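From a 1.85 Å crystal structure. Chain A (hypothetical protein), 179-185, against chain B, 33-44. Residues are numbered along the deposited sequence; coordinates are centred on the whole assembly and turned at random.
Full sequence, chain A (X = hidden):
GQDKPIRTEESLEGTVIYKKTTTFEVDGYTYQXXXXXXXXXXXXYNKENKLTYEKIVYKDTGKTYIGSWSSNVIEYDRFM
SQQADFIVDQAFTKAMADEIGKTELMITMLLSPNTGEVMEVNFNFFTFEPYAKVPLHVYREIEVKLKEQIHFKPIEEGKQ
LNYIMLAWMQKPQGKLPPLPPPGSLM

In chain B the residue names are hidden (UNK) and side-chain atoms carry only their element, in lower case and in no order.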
# COMPACT_ATOMS: atom_id res chain seq x y z
N LEU A 179 -8.00 7.49 0.38
CA LEU A 179 -8.57 8.14 1.54
C LEU A 179 -8.85 7.07 2.61
O LEU A 179 -9.38 5.99 2.32
CB LEU A 179 -9.87 8.85 1.13
CG LEU A 179 -10.33 10.06 1.93
CD1 LEU A 179 -9.29 11.16 1.89
CD2 LEU A 179 -11.65 10.55 1.35
N PRO A 180 -8.47 7.34 3.86
CA PRO A 180 -8.73 6.31 4.86
C PRO A 180 -10.23 6.12 5.10
O PRO A 180 -11.01 7.03 4.82
CB PRO A 180 -8.02 6.83 6.12
CG PRO A 180 -7.74 8.26 5.87
CD PRO A 180 -7.77 8.51 4.40
N PRO A 181 -10.62 4.96 5.60
CA PRO A 181 -12.01 4.77 5.98
C PRO A 181 -12.29 5.62 7.25
O PRO A 181 -11.36 5.95 7.96
CB PRO A 181 -12.10 3.28 6.26
CG PRO A 181 -10.72 2.86 6.62
CD PRO A 181 -9.76 3.87 6.10
N PRO A 182 -13.55 6.00 7.50
CA PRO A 182 -13.78 6.76 8.74
C PRO A 182 -13.59 5.86 9.98
O PRO A 182 -13.72 4.64 9.88
CB PRO A 182 -15.22 7.23 8.60
CG PRO A 182 -15.87 6.20 7.73
CD PRO A 182 -14.80 5.69 6.79
N GLY A 183 -13.27 6.46 11.12
CA GLY A 183 -13.06 5.68 12.33
C GLY A 183 -14.38 5.06 12.79
O GLY A 183 -15.41 5.74 12.76
N SER A 184 -14.35 3.80 13.19
CA SER A 184 -15.52 3.13 13.78
C SER A 184 -15.89 3.79 15.11
O SER A 184 -15.01 4.34 15.79
CB SER A 184 -15.25 1.65 13.99
OG SER A 184 -14.96 1.00 12.77
N LEU A 185 -17.17 3.72 15.48
CA LEU A 185 -17.71 4.28 16.74
C LEU A 185 -17.35 5.75 16.93
O LEU A 185 -17.87 6.62 16.24
CB LEU A 185 -17.24 3.48 17.97
CG LEU A 185 -18.08 2.27 18.42
CD1 LEU A 185 -17.81 1.05 17.56
CD2 LEU A 185 -17.81 1.96 19.89
N UNK B 33 -7.00 9.13 17.26
CA UNK B 33 -6.70 7.83 16.69
C UNK B 33 -8.00 7.28 16.15
O UNK B 33 -8.92 6.99 16.92
s UNK B 33 -5.96 5.21 17.46
c UNK B 33 -6.11 6.97 17.80
N UNK B 34 -8.12 7.21 14.82
CA UNK B 34 -9.31 6.64 14.18
C UNK B 34 -8.97 5.25 13.71
O UNK B 34 -8.01 5.06 12.98
c UNK B 34 -9.76 7.48 12.99
o UNK B 34 -10.85 8.93 14.56
o UNK B 34 -10.50 9.70 12.56
c UNK B 34 -10.40 8.80 13.40
N UNK B 35 -9.76 4.26 14.12
CA UNK B 35 -9.50 2.88 13.72
C UNK B 35 -10.73 2.33 13.03
O UNK B 35 -11.84 2.36 13.59
c UNK B 35 -8.87 0.56 14.42
c UNK B 35 -9.16 1.98 14.90
c UNK B 35 -7.99 2.54 15.66
N UNK B 36 -10.54 1.83 11.82
CA UNK B 36 -11.61 1.15 11.10
C UNK B 36 -11.63 -0.29 11.59
O UNK B 36 -10.66 -1.02 11.43
o UNK B 36 -12.02 -0.49 8.03
c UNK B 36 -12.41 0.40 8.82
c UNK B 36 -11.36 1.18 9.60
o UNK B 36 -13.61 0.69 8.98
N UNK B 37 -12.74 -0.70 12.19
CA UNK B 37 -12.78 -2.00 12.84
C UNK B 37 -12.58 -3.17 11.87
O UNK B 37 -11.84 -4.10 12.18
c UNK B 37 -14.06 -2.17 13.67
o UNK B 37 -15.06 -1.26 15.63
o UNK B 37 -12.90 -0.95 15.43
c UNK B 37 -13.99 -1.41 15.00
N UNK B 38 -13.19 -3.10 10.68
CA UNK B 38 -13.06 -4.18 9.68
C UNK B 38 -11.64 -4.39 9.17
O UNK B 38 -11.13 -5.52 9.16
N UNK B 39 -10.99 -3.32 8.75
CA UNK B 39 -9.64 -3.42 8.19
C UNK B 39 -8.53 -3.37 9.23
O UNK B 39 -7.38 -3.73 8.95
o UNK B 39 -9.48 -1.06 7.89
c UNK B 39 -9.43 -2.29 7.19
N UNK B 40 -8.85 -2.88 10.43
CA UNK B 40 -7.86 -2.59 11.47
C UNK B 40 -6.82 -1.54 11.05
O UNK B 40 -5.69 -1.50 11.54
c UNK B 40 -7.20 -3.88 11.98
o UNK B 40 -7.75 -3.96 14.91
c UNK B 40 -8.19 -4.78 12.71
c UNK B 40 -8.60 -4.19 14.05
n UNK B 40 -9.88 -3.87 14.21
N UNK B 41 -7.25 -0.66 10.15
CA UNK B 41 -6.41 0.42 9.66
C UNK B 41 -6.54 1.61 10.62
O UNK B 41 -7.66 2.00 10.98
c UNK B 41 -5.91 1.73 7.55
c UNK B 41 -5.50 3.76 6.36
c UNK B 41 -6.33 2.96 7.11
c UNK B 41 -6.87 0.84 8.29
c UNK B 41 -4.63 1.31 7.23
c UNK B 41 -4.22 3.35 6.06
c UNK B 41 -3.78 2.12 6.49
N UNK B 42 -5.40 2.18 10.98
CA UNK B 42 -5.34 3.29 11.91
C UNK B 42 -4.92 4.55 11.17
O UNK B 42 -3.98 4.53 10.37
c UNK B 42 -4.29 3.04 13.00
c UNK B 42 -4.29 4.19 14.00
c UNK B 42 -4.56 1.71 13.68
N UNK B 43 -5.63 5.64 11.45
CA UNK B 43 -5.25 6.96 11.01
C UNK B 43 -5.02 7.75 12.31
O UNK B 43 -5.93 7.90 13.13
o UNK B 43 -6.62 6.73 9.01
c UNK B 43 -5.94 8.95 9.63
c UNK B 43 -6.36 7.59 10.15
N UNK B 44 -3.79 8.21 12.48
CA UNK B 44 -3.35 8.88 13.69
C UNK B 44 -2.93 10.30 13.34
O UNK B 44 -2.11 10.51 12.45
c UNK B 44 -0.34 7.84 15.92
c UNK B 44 -2.19 8.10 14.27
c UNK B 44 -1.59 8.62 15.57
c UNK B 44 -2.63 8.52 16.69
O HOH W 1 -13.24 9.32 11.61

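Position 33 carries one carbon and then a sulfur, with no further carbon, and does not touch the chain A stretch: Cys33(B), small and apolar enough for a buried strand position.

Position 34 has two carbons, the second bearing two oxygens; its CB lies 3.8 Å from CA of Gly183(A). A four-atom side chain ending in a carboxylate is aspartate. Asp34(B) points its CA-to-CB bond toward chain A, and glycine fits this close approach, since an ideal CB there would come within 2.9 Å of the same Asp34(B) CB. A water accepts from N of Gly183(A) at 2.9 Å and donates weakly to OD2 of Asp34(B), also at 2.9 Å.

At position 35 one carbon carries two others, and the contact is made by the backbone: N of Ser184(A) donates to O of residue 35 at 2.9 Å. The branched outline is Val35(B). Its CA-to-CB bond points away from chain A, leaving the apolar side chain buried.

At position 36 the first of two carbons packs 3.5 Å from CG of Pro181(A), and the second carries two oxygens: Asp36(B), whose short carboxylate can accept from the turn that follows.

Position 37 repeats the pattern. Its backbone N donates to OG of Ser184(A) at 2.9 Å, while one of its carboxylate oxygens approaches CB of Ser184(A) at 3.3 Å. This is Asp37(B), its charge suited to an exposed place.

Position 38 has no side-chain atoms, so it is Gly38(B), exposed in the turn and free of chain A.

Position 39 holds one carbon and one oxygen, the latter 4.3 Å from CG of Pro181(A): Ser39(B). Its N and OG both donate to OD2 of Asp36(B), at 3.1 and 2.6 Å, which ties the turn together.

Position 40 has three carbons, the third bearing oxygen and nitrogen, the amide of Gln40(B). NE2 donates to O of Asp37(B) at 2.8 Å, bracing the turn from within chain B.

Position 41 carries one carbon and a six-carbon ring without a hydroxyl. CB of Pro180(A) meets the ring edge, 4.0 Å from a ring carbon, and CD of Pro181(A) lies 3.7 Å from another. An apolar ring suits these prolines: Phe41(B).

Position 42, three carbons forked at the first, is Val42(B), apolar in a buried strand; its CA-to-CB bond points away.

Position 43 forks into one carbon and one oxygen, the oxygen 3.2 Å from CB of Pro180(A): Thr43(B), beta-branched as suits a strand.

Position 44 has four carbons forked at the second, beyond reach: Leu44(B), apolar and buried.

The contact thus joins apolar packing of two prolines to two hydrogen bonds at Ser184(A), which gives its backbone N and receives through OG, fastening chain A beside the hairpin.

Chain B (33-44) CDVDDGSQFVTL
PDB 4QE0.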